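Local structure of 2'-deoxycytidine 5'-triphosphate deaminase (Agrobacterium tumefaciens, 2R9Q) at residues D44-A56 with L75-E87. The protein probably deaminates dCTP to dUTP, a step that supplies precursor for thymidine nucleotide synthesis. Numbering follows the deposited sequence.
Sequences DLRLGSKAYRVRA and LHEVDLSQGAVLE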
ATOM      1  N   ASP B  44      19.192  22.588 -18.472  1.00 59.82           N
ATOM      2  CA  ASP B  44      18.354  22.561 -17.262  1.00 60.10           C
ATOM      3  C   ASP B  44      17.242  23.603 -17.285  1.00 59.50           C
ATOM      4  O   ASP B  44      17.429  24.736 -17.740  1.00 58.53           O
ATOM      5  CB  ASP B  44      19.187  22.744 -15.996  1.00 59.93           C
ATOM      6  CG  ASP B  44      19.980  21.499 -15.644  1.00 60.84           C
ATOM      7  OD1 ASP B  44      19.994  20.553 -16.475  1.00 60.32           O
ATOM      8  OD2 ASP B  44      20.572  21.476 -14.538  1.00 57.10           O
ATOM      9  N   LEU B  45      16.084  23.160 -16.810  1.00 58.88           N
ATOM     10  CA  LEU B  45      14.892  23.963 -16.693  1.00 58.50           C
ATOM     11  C   LEU B  45      14.636  24.253 -15.222  1.00 57.99           C
ATOM     12  O   LEU B  45      14.821  23.394 -14.376  1.00 58.24           O
ATOM     13  CB  LEU B  45      13.685  23.237 -17.306  1.00 58.29           C
ATOM     14  CG  LEU B  45      13.728  22.868 -18.781  1.00 56.90           C
ATOM     15  CD1 LEU B  45      12.622  21.822 -19.053  1.00 56.26           C
ATOM     16  CD2 LEU B  45      13.605  24.117 -19.658  1.00 54.69           C
ATOM     17  N   ARG B  46      14.209  25.469 -14.937  1.00 57.75           N
ATOM     18  CA  ARG B  46      14.003  25.933 -13.593  1.00 57.86           C
ATOM     19  C   ARG B  46      12.533  26.169 -13.335  1.00 56.70           C
ATOM     20  O   ARG B  46      11.831  26.694 -14.175  1.00 54.29           O
ATOM     21  CB  ARG B  46      14.743  27.259 -13.351  1.00 58.67           C
ATOM     22  CG  ARG B  46      16.246  27.235 -13.502  1.00 58.93           C
ATOM     23  CD  ARG B  46      16.837  28.616 -13.352  1.00 59.63           C
ATOM     24  NE  ARG B  46      16.598  29.486 -14.515  1.00 59.45           N
ATOM     25  CZ  ARG B  46      17.120  30.708 -14.651  1.00 61.07           C
ATOM     26  NH1 ARG B  46      16.844  31.437 -15.718  1.00 62.67           N
ATOM     27  NH2 ARG B  46      17.927  31.204 -13.731  1.00 58.95           N
ATOM     28  N   LEU B  47      12.111  25.813 -12.132  1.00 57.04           N
ATOM     29  CA  LEU B  47      10.784  26.134 -11.616  1.00 57.43           C
ATOM     30  C   LEU B  47      10.572  27.630 -11.428  1.00 57.92           C
ATOM     31  O   LEU B  47      11.477  28.381 -10.979  1.00 56.73           O
ATOM     32  CB  LEU B  47      10.513  25.439 -10.263  1.00 57.14           C
ATOM     33  CG  LEU B  47      10.790  23.937 -10.105  1.00 55.06           C
ATOM     34  CD1 LEU B  47      10.305  23.448  -8.737  1.00 51.61           C
ATOM     35  CD2 LEU B  47      10.202  23.141 -11.254  1.00 52.54           C
ATOM     36  N   GLY B  48       9.367  28.038 -11.795  1.00 58.49           N
ATOM     37  CA  GLY B  48       8.839  29.358 -11.494  1.00 59.53           C
ATOM     38  C   GLY B  48       8.421  29.488 -10.023  1.00 60.16           C
ATOM     39  O   GLY B  48       8.796  28.672  -9.187  1.00 58.97           O
ATOM     40  N   SER B  49       7.658  30.541  -9.738  1.00 60.92           N
ATOM     41  CA  SER B  49       7.239  30.916  -8.376  1.00 62.58           C
ATOM     42  C   SER B  49       5.941  30.272  -7.830  1.00 62.43           C
ATOM     43  O   SER B  49       5.648  30.420  -6.661  1.00 61.17           O
ATOM     44  CB  SER B  49       7.074  32.436  -8.322  1.00 62.69           C
ATOM     45  OG  SER B  49       8.259  33.099  -8.734  1.00 63.56           O
ATOM     46  N   LYS B  50       5.171  29.590  -8.677  1.00 63.37           N
ATOM     47  CA  LYS B  50       3.891  29.007  -8.292  1.00 64.68           C
ATOM     48  C   LYS B  50       3.874  27.517  -8.684  1.00 62.47           C
ATOM     49  O   LYS B  50       4.276  27.146  -9.806  1.00 61.91           O
ATOM     50  CB  LYS B  50       2.719  29.640  -9.054  1.00 65.49           C
ATOM     51  CG  LYS B  50       2.288  31.102  -8.868  1.00 68.76           C
ATOM     52  CD  LYS B  50       0.866  31.206  -9.637  1.00 71.03           C
ATOM     53  CE  LYS B  50       0.052  32.611  -9.610  1.00 75.15           C
ATOM     54  NZ  LYS B  50      -1.520  32.466  -9.861  1.00 71.87           N
ATOM     55  N   ALA B  51       3.385  26.679  -7.782  1.00 60.46           N
ATOM     56  CA  ALA B  51       3.006  25.310  -8.094  1.00 59.52           C
ATOM     57  C   ALA B  51       1.490  25.132  -7.935  1.00 58.63           C
ATOM     58  O   ALA B  51       0.850  25.729  -7.067  1.00 57.49           O
ATOM     59  CB  ALA B  51       3.762  24.311  -7.219  1.00 59.75           C
ATOM     60  N   TYR B  52       0.919  24.321  -8.811  1.00 57.31           N
ATOM     61  CA  TYR B  52      -0.481  24.017  -8.763  1.00 56.73           C
ATOM     62  C   TYR B  52      -0.677  22.561  -8.414  1.00 55.00           C
ATOM     63  O   TYR B  52      -0.207  21.671  -9.109  1.00 52.63           O
ATOM     64  CB  TYR B  52      -1.147  24.327 -10.087  1.00 57.88           C
ATOM     65  CG  TYR B  52      -1.093  25.764 -10.500  1.00 58.81           C
ATOM     66  CD1 TYR B  52      -1.871  26.725  -9.862  1.00 59.56           C
ATOM     67  CD2 TYR B  52      -0.248  26.174 -11.531  1.00 59.54           C
ATOM     68  CE1 TYR B  52      -1.836  28.052 -10.274  1.00 60.18           C
ATOM     69  CE2 TYR B  52      -0.206  27.475 -11.939  1.00 59.76           C
ATOM     70  CZ  TYR B  52      -1.006  28.422 -11.316  1.00 60.94           C
ATOM     71  OH  TYR B  52      -0.923  29.744 -11.737  1.00 61.44           O
ATOM     72  N   ARG B  53      -1.339  22.346  -7.292  1.00 53.55           N
ATOM     73  CA  ARG B  53      -1.647  21.038  -6.838  1.00 53.79           C
ATOM     74  C   ARG B  53      -2.909  20.574  -7.570  1.00 53.10           C
ATOM     75  O   ARG B  53      -3.895  21.281  -7.642  1.00 50.23           O
ATOM     76  CB  ARG B  53      -1.793  20.991  -5.334  1.00 53.83           C
ATOM     77  CG  ARG B  53      -1.863  19.561  -4.835  1.00 57.05           C
ATOM     78  CD  ARG B  53      -3.010  19.354  -3.994  1.00 60.10           C
ATOM     79  NE  ARG B  53      -2.992  18.039  -3.352  1.00 62.45           N
ATOM     80  CZ  ARG B  53      -3.897  17.089  -3.553  1.00 60.01           C
ATOM     81  NH1 ARG B  53      -4.886  17.246  -4.417  1.00 62.66           N
ATOM     82  NH2 ARG B  53      -3.802  15.968  -2.894  1.00 57.01           N
ATOM     83  N   VAL B  54      -2.798  19.418  -8.210  1.00 53.90           N
ATOM     84  CA  VAL B  54      -3.872  18.888  -9.046  1.00 54.45           C
ATOM     85  C   VAL B  54      -4.300  17.509  -8.547  1.00 55.89           C
ATOM     86  O   VAL B  54      -3.596  16.833  -7.817  1.00 55.55           O
ATOM     87  CB  VAL B  54      -3.548  18.949 -10.611  1.00 54.88           C
ATOM     88  CG1 VAL B  54      -3.332  20.410 -11.050  1.00 51.73           C
ATOM     89  CG2 VAL B  54      -2.375  18.034 -11.036  1.00 51.49           C
ATOM     90  N   ARG B  55      -5.523  17.175  -8.891  1.00 58.21           N
ATOM     91  CA  ARG B  55      -6.164  15.906  -8.580  1.00 59.99           C
ATOM     92  C   ARG B  55      -5.590  14.827  -9.503  1.00 60.07           C
ATOM     93  O   ARG B  55      -5.386  13.709  -9.100  1.00 59.80           O
ATOM     94  CB  ARG B  55      -7.686  16.116  -8.742  1.00 60.85           C
ATOM     95  CG  ARG B  55      -8.602  14.930  -8.940  1.00 62.82           C
ATOM     96  CD  ARG B  55      -9.075  14.462  -7.615  1.00 66.78           C
ATOM     97  NE  ARG B  55     -10.155  13.498  -7.649  1.00 70.29           N
ATOM     98  CZ  ARG B  55     -11.432  13.790  -7.933  1.00 71.95           C
ATOM     99  NH1 ARG B  55     -11.808  15.019  -8.276  1.00 71.08           N
ATOM    100  NH2 ARG B  55     -12.345  12.823  -7.878  1.00 73.16           N
ATOM    101  N   ALA B  56      -5.293  15.199 -10.739  1.00 60.77           N
ATOM    102  CA  ALA B  56      -4.731  14.274 -11.698  1.00 61.05           C
ATOM    103  C   ALA B  56      -3.920  14.973 -12.781  1.00 60.34           C
ATOM    104  O   ALA B  56      -4.195  16.103 -13.132  1.00 60.09           O
ATOM    105  CB  ALA B  56      -5.860  13.432 -12.331  1.00 60.62           C
ATOM    106  N   LEU B  75      -7.482  21.996  -7.305  1.00 74.35           N
ATOM    107  CA  LEU B  75      -6.652  23.127  -7.630  1.00 74.01           C
ATOM    108  C   LEU B  75      -6.285  24.033  -6.421  1.00 73.42           C
ATOM    109  O   LEU B  75      -7.010  24.976  -6.055  1.00 72.87           O
ATOM    110  CB  LEU B  75      -7.255  23.910  -8.788  1.00 73.65           C
ATOM    111  CG  LEU B  75      -6.346  23.865 -10.052  1.00 75.80           C
ATOM    112  CD1 LEU B  75      -5.033  24.651  -9.935  1.00 66.89           C
ATOM    113  CD2 LEU B  75      -6.051  22.375 -10.465  1.00 79.49           C
ATOM    114  N   HIS B  76      -5.145  23.718  -5.808  1.00 72.01           N
ATOM    115  CA  HIS B  76      -4.552  24.573  -4.789  1.00 70.65           C
ATOM    116  C   HIS B  76      -3.238  25.156  -5.328  1.00 68.94           C
ATOM    117  O   HIS B  76      -2.412  24.470  -5.904  1.00 65.90           O
ATOM    118  CB  HIS B  76      -4.333  23.816  -3.463  1.00 70.62           C
ATOM    119  CG  HIS B  76      -3.854  24.697  -2.346  1.00 71.98           C
ATOM    120  ND1 HIS B  76      -4.699  25.526  -1.627  1.00 72.35           N
ATOM    121  CD2 HIS B  76      -2.611  24.906  -1.851  1.00 70.68           C
ATOM    122  CE1 HIS B  76      -3.988  26.204  -0.743  1.00 72.68           C
ATOM    123  NE2 HIS B  76      -2.721  25.841  -0.854  1.00 70.06           N
ATOM    124  N   GLU B  77      -3.075  26.454  -5.134  1.00 68.18           N
ATOM    125  CA  GLU B  77      -1.880  27.156  -5.526  1.00 67.88           C
ATOM    126  C   GLU B  77      -0.886  27.148  -4.377  1.00 67.02           C
ATOM    127  O   GLU B  77      -1.221  27.451  -3.251  1.00 66.62           O
ATOM    128  CB  GLU B  77      -2.239  28.572  -5.925  1.00 68.16           C
ATOM    129  CG  GLU B  77      -1.221  29.270  -6.739  1.00 69.63           C
ATOM    130  CD  GLU B  77      -1.580  30.730  -6.991  1.00 71.99           C
ATOM    131  OE1 GLU B  77      -2.782  31.034  -7.126  1.00 74.77           O
ATOM    132  OE2 GLU B  77      -0.662  31.568  -7.056  1.00 72.03           O
ATOM    133  N   VAL B  78       0.347  26.788  -4.684  1.00 66.41           N
ATOM    134  CA  VAL B  78       1.434  26.734  -3.724  1.00 65.91           C
ATOM    135  C   VAL B  78       2.513  27.742  -4.150  1.00 64.31           C
ATOM    136  O   VAL B  78       2.915  27.777  -5.300  1.00 63.05           O
ATOM    137  CB  VAL B  78       2.019  25.310  -3.700  1.00 66.10           C
ATOM    138  CG1 VAL B  78       3.125  25.192  -2.662  1.00 66.48           C
ATOM    139  CG2 VAL B  78       0.900  24.277  -3.481  1.00 67.12           C
ATOM    140  N   ASP B  79       2.968  28.563  -3.225  1.00 62.98           N
ATOM    141  CA  ASP B  79       4.015  29.512  -3.518  1.00 62.82           C
ATOM    142  C   ASP B  79       5.374  28.870  -3.304  1.00 61.34           C
ATOM    143  O   ASP B  79       5.644  28.291  -2.245  1.00 59.12           O
ATOM    144  CB  ASP B  79       3.842  30.771  -2.679  1.00 63.52           C
ATOM    145  CG  ASP B  79       5.118  31.589  -2.567  1.00 65.90           C
ATOM    146  OD1 ASP B  79       5.502  32.273  -3.553  1.00 70.79           O
ATOM    147  OD2 ASP B  79       5.739  31.543  -1.473  1.00 68.90           O
ATOM    148  N   LEU B  80       6.219  28.967  -4.324  1.00 60.49           N
ATOM    149  CA  LEU B  80       7.577  28.411  -4.254  1.00 61.20           C
ATOM    150  C   LEU B  80       8.670  29.466  -4.032  1.00 61.43           C
ATOM    151  O   LEU B  80       9.875  29.169  -4.119  1.00 59.53           O
ATOM    152  CB  LEU B  80       7.886  27.636  -5.514  1.00 60.25           C
ATOM    153  CG  LEU B  80       6.950  26.505  -5.899  1.00 59.67           C
ATOM    154  CD1 LEU B  80       7.524  25.854  -7.146  1.00 58.43           C
ATOM    155  CD2 LEU B  80       6.743  25.524  -4.748  1.00 55.53           C
ATOM    156  N   SER B  81       8.269  30.693  -3.739  1.00 62.74           N
ATOM    157  CA  SER B  81       9.255  31.773  -3.508  1.00 64.54           C
ATOM    158  C   SER B  81      10.292  31.453  -2.432  1.00 64.86           C
ATOM    159  O   SER B  81      11.445  31.846  -2.570  1.00 64.89           O
ATOM    160  CB  SER B  81       8.552  33.085  -3.174  1.00 64.38           C
ATOM    161  OG  SER B  81       7.737  33.479  -4.267  1.00 65.33           O
ATOM    162  N   GLN B  82       9.884  30.735  -1.385  1.00 65.68           N
ATOM    163  CA  GLN B  82      10.800  30.303  -0.311  1.00 66.79           C
ATOM    164  C   GLN B  82      11.104  28.805  -0.376  1.00 65.86           C
ATOM    165  O   GLN B  82      12.250  28.402  -0.207  1.00 65.84           O
ATOM    166  CB  GLN B  82      10.260  30.654   1.102  1.00 67.28           C
ATOM    167  CG  GLN B  82      10.373  32.166   1.498  1.00 69.96           C
ATOM    168  CD  GLN B  82      11.683  32.851   1.047  1.00 70.03           C
ATOM    169  OE1 GLN B  82      11.656  33.774   0.230  1.00 71.86           O
ATOM    170  NE2 GLN B  82      12.818  32.394   1.569  1.00 67.91           N
ATOM    171  N   GLY B  83      10.080  27.990  -0.621  1.00 64.48           N
ATOM    172  CA  GLY B  83      10.237  26.555  -0.570  1.00 63.08           C
ATOM    173  C   GLY B  83       8.986  25.857  -0.103  1.00 61.31           C
ATOM    174  O   GLY B  83       8.465  26.152   0.955  1.00 60.64           O
ATOM    175  N   ALA B  84       8.526  24.906  -0.897  1.00 58.94           N
ATOM    176  CA  ALA B  84       7.362  24.128  -0.569  1.00 57.31           C
ATOM    177  C   ALA B  84       7.716  22.664  -0.583  1.00 55.41           C
ATOM    178  O   ALA B  84       8.475  22.217  -1.413  1.00 54.10           O
ATOM    179  CB  ALA B  84       6.241  24.407  -1.585  1.00 57.17           C
ATOM    180  N   VAL B  85       7.101  21.916   0.315  1.00 54.53           N
ATOM    181  CA  VAL B  85       7.164  20.472   0.312  1.00 53.87           C
ATOM    182  C   VAL B  85       6.115  19.885  -0.635  1.00 51.78           C
ATOM    183  O   VAL B  85       4.938  20.161  -0.548  1.00 50.20           O
ATOM    184  CB  VAL B  85       6.912  19.857   1.707  1.00 54.66           C
ATOM    185  CG1 VAL B  85       7.176  18.328   1.717  1.00 51.91           C
ATOM    186  CG2 VAL B  85       7.682  20.596   2.749  1.00 56.67           C
ATOM    187  N   LEU B  86       6.605  19.042  -1.523  1.00 51.11           N
ATOM    188  CA  LEU B  86       5.799  18.230  -2.378  1.00 50.30           C
ATOM    189  C   LEU B  86       5.781  16.807  -1.786  1.00 49.85           C
ATOM    190  O   LEU B  86       6.812  16.183  -1.547  1.00 48.25           O
ATOM    191  CB  LEU B  86       6.317  18.320  -3.829  1.00 50.01           C
ATOM    192  CG  LEU B  86       6.585  19.712  -4.450  1.00 48.92           C
ATOM    193  CD1 LEU B  86       7.086  19.583  -5.911  1.00 48.00           C
ATOM    194  CD2 LEU B  86       5.443  20.753  -4.343  1.00 44.88           C
ATOM    195  N   GLU B  87       4.584  16.328  -1.496  1.00 49.81           N
ATOM    196  CA  GLU B  87       4.406  15.042  -0.858  1.00 50.62           C
ATOM    197  C   GLU B  87       4.278  13.898  -1.886  1.00 50.29           C
ATOM    198  O   GLU B  87       3.880  14.105  -3.053  1.00 49.26           O
ATOM    199  CB  GLU B  87       3.201  15.064   0.106  1.00 50.84           C
ATOM    200  CG  GLU B  87       3.269  16.167   1.153  1.00 51.59           C
ATOM    201  CD  GLU B  87       4.278  15.953   2.268  1.00 52.99           C
ATOM    202  OE1 GLU B  87       4.938  14.894   2.327  1.00 53.54           O
ATOM    203  OE2 GLU B  87       4.401  16.868   3.117  1.00 55.86           O
TER
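Ala51 and Val78 face each other as a hydrogen-bonded antiparallel pair and tie strand 50-54 to strand 76-79. Ala51 N reaches Val78 O at 2.8 Å and Val78 N returns to Ala51 O at 2.7 Å. Arg53 and His76 repeat the pairing, but His76 N to Arg53 O is longer (3.3 Å) and bent to 152°. Beyond the strand, Leu80 N approaches Ser49 O from above its carbonyl plane.

Apolar contacts flank these bonds. On the side of Ala51 and Val78, Leu80 sets CD2 against Ala51 CB (4.1 Å); its CD1 meets Leu47 CD1, while Val157 of strand 155-157 also touches Leu47 and Leu80. On the side of Tyr52 and Glu77, Leu75 CD1 meets the Tyr52 ring obliquely at CD1 (3.8 Å), and the ring also touches Glu77 CG through CE1. Leu75 CD2 presses tightly on Val54 CG1.

Among charged groups, the extended Lys50 and Glu77 chains cross to form a salt bridge, although the position of Glu77 OE2 is uncertain. Asp79 CG stands opposite the backbone N (chi1 160°), and OD1 accepts from Ser81 N (3.2 Å), an Asx turn where the strand ends, and from Ser81 OG (2.6 Å) at its syn lone pair. Arg53 NE pairs with Glu87 of the second subunit.

Strand 50-54 lies between strands 76-79 and 91-101 in an antiparallel sheet of the dUTPase-like N-terminal domain, beside a subunit interface.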